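Local coordinates for protein putative acid phosphatase WZB (PDB 2WMY) that probably removes phosphate from phosphotyrosine in proteins, as a low molecular weight protein tyrosine phosphatase, at residues 108-120 with 133-147. The protein carries 1 engineered substitution. Residues are numbered along the deposited sequence; the frame is centred on the assembly and turned at random.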
# COMPACT_ATOMS: atom_id res chain seq x y z
N MET A 108 -5.59 -5.12 7.98
CA MET A 108 -6.86 -4.68 7.43
C MET A 108 -6.67 -4.21 5.99
O MET A 108 -5.54 -3.99 5.54
CB MET A 108 -7.48 -3.58 8.29
CG MET A 108 -7.83 -4.04 9.72
SD MET A 108 -8.31 -2.66 10.79
CE MET A 108 -9.90 -2.21 10.08
N LEU A 109 -7.77 -4.10 5.25
CA LEU A 109 -7.71 -3.61 3.89
C LEU A 109 -7.34 -2.13 3.87
O LEU A 109 -7.73 -1.37 4.75
CB LEU A 109 -9.04 -3.84 3.19
CG LEU A 109 -9.32 -5.33 3.03
CD1 LEU A 109 -10.80 -5.59 2.74
CD2 LEU A 109 -8.43 -5.89 1.94
N PHE A 110 -6.58 -1.73 2.85
CA PHE A 110 -6.24 -0.34 2.66
C PHE A 110 -7.51 0.49 2.46
O PHE A 110 -7.64 1.59 2.99
CB PHE A 110 -5.30 -0.17 1.47
CG PHE A 110 -4.57 1.14 1.48
CD1 PHE A 110 -3.33 1.24 2.09
CD2 PHE A 110 -5.13 2.27 0.90
CE1 PHE A 110 -2.66 2.44 2.12
CE2 PHE A 110 -4.46 3.47 0.92
CZ PHE A 110 -3.23 3.56 1.52
N GLY A 111 -8.46 -0.05 1.70
CA GLY A 111 -9.71 0.65 1.44
C GLY A 111 -10.82 0.23 2.39
O GLY A 111 -11.99 0.24 2.02
N HIS A 112 -10.45 -0.13 3.62
CA HIS A 112 -11.44 -0.59 4.59
C HIS A 112 -12.58 0.40 4.77
O HIS A 112 -13.73 -0.00 4.92
CB HIS A 112 -10.81 -0.87 5.96
CG HIS A 112 -11.80 -1.27 7.01
ND1 HIS A 112 -12.18 -2.57 7.21
CD2 HIS A 112 -12.52 -0.52 7.89
CE1 HIS A 112 -13.08 -2.63 8.18
NE2 HIS A 112 -13.30 -1.39 8.60
N TRP A 113 -12.25 1.68 4.72
CA TRP A 113 -13.21 2.75 5.00
C TRP A 113 -13.99 3.22 3.77
O TRP A 113 -14.80 4.14 3.87
CB TRP A 113 -12.49 3.91 5.68
CG TRP A 113 -11.79 3.46 6.92
CD1 TRP A 113 -10.44 3.40 7.13
CD2 TRP A 113 -12.40 2.97 8.11
NE1 TRP A 113 -10.18 2.91 8.38
CE2 TRP A 113 -11.37 2.64 9.01
CE3 TRP A 113 -13.73 2.78 8.51
CZ2 TRP A 113 -11.61 2.13 10.29
CZ3 TRP A 113 -13.98 2.27 9.79
CH2 TRP A 113 -12.92 1.95 10.65
N LEU A 114 -13.74 2.59 2.63
CA LEU A 114 -14.45 2.92 1.40
C LEU A 114 -15.65 1.99 1.22
O LEU A 114 -15.65 0.87 1.72
CB LEU A 114 -13.52 2.80 0.19
CG LEU A 114 -12.27 3.69 0.25
CD1 LEU A 114 -11.46 3.56 -1.03
CD2 LEU A 114 -12.67 5.13 0.51
N ASP A 115 -16.68 2.47 0.52
CA ASP A 115 -17.88 1.67 0.28
C ASP A 115 -17.52 0.33 -0.34
O ASP A 115 -17.90 -0.73 0.17
CB ASP A 115 -18.88 2.43 -0.60
CG ASP A 115 -19.61 3.53 0.16
OD1 ASP A 115 -19.69 3.45 1.40
OD2 ASP A 115 -20.10 4.47 -0.50
N SER A 116 -16.78 0.37 -1.45
CA SER A 116 -16.12 -0.82 -1.96
C SER A 116 -14.69 -0.80 -1.44
O SER A 116 -14.00 0.21 -1.56
CB SER A 116 -16.16 -0.85 -3.48
OG SER A 116 -15.59 -2.05 -3.97
N LYS A 117 -14.24 -1.91 -0.87
CA LYS A 117 -13.01 -1.90 -0.08
C LYS A 117 -11.75 -2.32 -0.82
O LYS A 117 -10.64 -2.03 -0.39
CB LYS A 117 -13.18 -2.76 1.18
CG LYS A 117 -14.40 -2.42 2.00
CD LYS A 117 -14.33 -3.00 3.39
CE LYS A 117 -15.68 -2.86 4.09
NZ LYS A 117 -16.39 -1.61 3.68
N GLU A 118 -11.91 -3.03 -1.93
CA GLU A 118 -10.74 -3.57 -2.61
C GLU A 118 -10.11 -2.56 -3.57
O GLU A 118 -10.81 -1.90 -4.34
CB GLU A 118 -11.10 -4.87 -3.33
CG GLU A 118 -9.94 -5.53 -4.04
CD GLU A 118 -10.12 -7.02 -4.15
OE1 GLU A 118 -10.17 -7.53 -5.29
OE2 GLU A 118 -10.20 -7.69 -3.10
N ILE A 119 -8.79 -2.43 -3.51
CA ILE A 119 -8.06 -1.63 -4.48
C ILE A 119 -7.60 -2.54 -5.62
O ILE A 119 -6.70 -3.35 -5.43
CB ILE A 119 -6.83 -0.95 -3.85
CG1 ILE A 119 -7.19 -0.34 -2.49
CG2 ILE A 119 -6.24 0.09 -4.80
CD1 ILE A 119 -8.06 0.89 -2.56
N PRO A 120 -8.21 -2.41 -6.81
CA PRO A 120 -7.92 -3.32 -7.92
C PRO A 120 -6.48 -3.17 -8.39
O PRO A 120 -5.85 -2.16 -8.09
CB PRO A 120 -8.88 -2.86 -9.03
CG PRO A 120 -9.89 -1.99 -8.34
CD PRO A 120 -9.17 -1.37 -7.19
N VAL A 133 -7.25 3.97 -9.87
CA VAL A 133 -6.60 3.41 -8.69
C VAL A 133 -5.98 4.49 -7.79
O VAL A 133 -6.09 4.41 -6.57
CB VAL A 133 -5.55 2.35 -9.07
CG1 VAL A 133 -4.80 1.87 -7.83
CG2 VAL A 133 -6.23 1.17 -9.76
N TYR A 134 -5.35 5.50 -8.40
CA TYR A 134 -4.81 6.61 -7.61
C TYR A 134 -5.87 7.28 -6.75
O TYR A 134 -5.66 7.53 -5.55
CB TYR A 134 -4.15 7.67 -8.50
CG TYR A 134 -3.48 8.74 -7.68
CD1 TYR A 134 -2.16 8.60 -7.27
CD2 TYR A 134 -4.18 9.87 -7.26
CE1 TYR A 134 -1.53 9.58 -6.50
CE2 TYR A 134 -3.56 10.85 -6.50
CZ TYR A 134 -2.24 10.69 -6.12
OH TYR A 134 -1.61 11.65 -5.35
N GLN A 135 -7.01 7.59 -7.36
CA GLN A 135 -8.09 8.25 -6.63
C GLN A 135 -8.57 7.39 -5.46
O GLN A 135 -8.79 7.89 -4.37
CB GLN A 135 -9.26 8.61 -7.55
CG GLN A 135 -10.42 9.24 -6.78
CD GLN A 135 -11.63 9.52 -7.65
OE1 GLN A 135 -11.51 10.14 -8.71
NE2 GLN A 135 -12.79 9.07 -7.21
N LEU A 136 -8.73 6.10 -5.71
CA LEU A 136 -9.15 5.18 -4.65
C LEU A 136 -8.15 5.15 -3.50
O LEU A 136 -8.53 5.18 -2.34
CB LEU A 136 -9.36 3.78 -5.21
CG LEU A 136 -10.59 3.54 -6.08
CD1 LEU A 136 -10.51 2.15 -6.70
CD2 LEU A 136 -11.90 3.71 -5.27
N LEU A 137 -6.86 5.08 -3.83
CA LEU A 137 -5.82 5.07 -2.81
C LEU A 137 -5.82 6.37 -2.02
O LEU A 137 -5.58 6.39 -0.81
CB LEU A 137 -4.44 4.84 -3.45
CG LEU A 137 -4.12 3.38 -3.78
CD1 LEU A 137 -2.76 3.27 -4.45
CD2 LEU A 137 -4.15 2.52 -2.53
N GLU A 138 -6.11 7.47 -2.72
CA GLU A 138 -6.08 8.78 -2.10
C GLU A 138 -7.24 8.93 -1.13
O GLU A 138 -7.05 9.39 -0.00
CB GLU A 138 -6.11 9.88 -3.16
CG GLU A 138 -6.14 11.29 -2.59
CD GLU A 138 -5.80 12.35 -3.61
OE1 GLU A 138 -6.34 12.30 -4.74
OE2 GLU A 138 -4.99 13.24 -3.29
N GLN A 139 -8.43 8.53 -1.57
CA GLN A 139 -9.62 8.60 -0.74
C GLN A 139 -9.50 7.65 0.46
O GLN A 139 -9.85 8.01 1.58
CB GLN A 139 -10.87 8.26 -1.57
CG GLN A 139 -12.18 8.31 -0.80
CD GLN A 139 -13.39 8.05 -1.67
OE1 GLN A 139 -13.47 7.05 -2.39
NE2 GLN A 139 -14.36 8.96 -1.62
N ALA A 140 -8.99 6.45 0.22
CA ALA A 140 -8.78 5.48 1.30
C ALA A 140 -7.77 6.00 2.33
O ALA A 140 -7.95 5.81 3.54
CB ALA A 140 -8.32 4.15 0.73
N SER A 141 -6.72 6.65 1.84
CA SER A 141 -5.67 7.23 2.69
C SER A 141 -6.17 8.35 3.59
O SER A 141 -5.82 8.41 4.77
CB SER A 141 -4.51 7.77 1.84
OG SER A 141 -3.86 6.71 1.17
N LYS A 142 -6.97 9.26 3.03
CA LYS A 142 -7.53 10.35 3.83
C LYS A 142 -8.35 9.78 4.98
O LYS A 142 -8.26 10.25 6.11
CB LYS A 142 -8.38 11.29 2.97
CG LYS A 142 -7.58 12.14 1.99
CD LYS A 142 -8.49 12.88 1.01
CE LYS A 142 -7.68 13.59 -0.08
NZ LYS A 142 -8.53 14.08 -1.21
N ARG A 143 -9.14 8.76 4.70
CA ARG A 143 -9.99 8.18 5.72
C ARG A 143 -9.21 7.39 6.77
O ARG A 143 -9.54 7.44 7.95
CB ARG A 143 -11.10 7.33 5.10
CG ARG A 143 -11.96 8.14 4.14
CD ARG A 143 -13.12 7.34 3.57
NE ARG A 143 -13.98 8.19 2.76
CZ ARG A 143 -15.15 7.81 2.24
NH1 ARG A 143 -15.61 6.58 2.46
NH2 ARG A 143 -15.86 8.66 1.52
N TRP A 144 -8.17 6.67 6.36
CA TRP A 144 -7.30 6.00 7.33
C TRP A 144 -6.62 7.03 8.23
O TRP A 144 -6.42 6.79 9.41
CB TRP A 144 -6.28 5.08 6.67
CG TRP A 144 -6.70 3.63 6.66
CD1 TRP A 144 -6.94 2.85 5.57
CD2 TRP A 144 -6.95 2.80 7.81
NE1 TRP A 144 -7.31 1.58 5.96
CE2 TRP A 144 -7.33 1.53 7.33
CE3 TRP A 144 -6.90 3.02 9.19
CZ2 TRP A 144 -7.65 0.47 8.19
CZ3 TRP A 144 -7.22 1.96 10.04
CH2 TRP A 144 -7.59 0.71 9.53
N ALA A 145 -6.28 8.18 7.67
CA ALA A 145 -5.61 9.23 8.44
C ALA A 145 -6.57 9.85 9.44
O ALA A 145 -6.17 10.19 10.55
CB ALA A 145 -5.03 10.28 7.52
N GLU A 146 -7.83 10.00 9.05
CA GLU A 146 -8.84 10.54 9.95
C GLU A 146 -8.97 9.65 11.18
O GLU A 146 -9.15 10.13 12.29
CB GLU A 146 -10.19 10.66 9.23
CG GLU A 146 -10.24 11.75 8.18
CD GLU A 146 -11.42 11.61 7.22
OE1 GLU A 146 -11.62 12.51 6.38
OE2 GLU A 146 -12.14 10.58 7.30
N LYS A 147 -8.84 8.34 10.97
CA LYS A 147 -8.98 7.37 12.04
C LYS A 147 -7.78 7.36 12.99
O LYS A 147 -7.93 7.31 14.20
CB LYS A 147 -9.19 5.97 11.46
CG LYS A 147 -10.56 5.77 10.85
CD LYS A 147 -11.62 5.77 11.93
CE LYS A 147 -13.02 5.71 11.32
NZ LYS A 147 -14.07 5.66 12.38
O HOH W 1 -9.68 3.11 3.77
O HOH W 2 -16.87 5.47 0.05
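Trp113 and Trp144 meet as a T-shaped pair: the pyrrole edge of Trp113 is directed at the face of Trp144, planes at 73°, with Trp113 NE1 3.3 Å from Trp144 CD2. On one face of Trp113 lies Lys147, whose chain bends at chi2 (-69°) and brings Lys147 CE to 3.8 Å from Trp113 CH2, over the ring face, a CH-pi contact with NZ in an off-centre cation-pi position. Met108 SD sits at the rim of the Trp144 six-membered ring, a Met-aromatic contact made from the edge.

Two side-chain hydrogen bonds tie the helix to the backbone of the strand end and the loop after it. Trp144 NE1 donates in its ring plane to a lone pair of Leu109 O (3.2 Å). Arg143 NH1 reaches Trp113 O (2.9 Å), which lies in the guanidinium plane, the donor tilted 27° from the carbonyl plane. A water joins Phe110 O, Trp113 N and Ala140 O. A phenylalanine in place of Trp144 would probably leave Leu109 O without this donor and Trp113 with a smaller face to rest on.

Toward Val133 the packing is largely apolar. Leu114 CD1 meets Ala140 CB, and the Phe110 ring crosses Leu137 at about a right angle, with Ser141 OG at its edge, 3.2 Å from Phe110 CZ. Ile119 CG2 rests on Val133 CG1.

Together these contacts seat the C-terminal helix 127-147 against the edge strand 107-109 and its following loop in the parallel four-stranded alpha/beta fold of low molecular weight protein tyrosine phosphatases, with the Val133 and Pro120 end beside the predicted active-site residues Arg21 and Asp121.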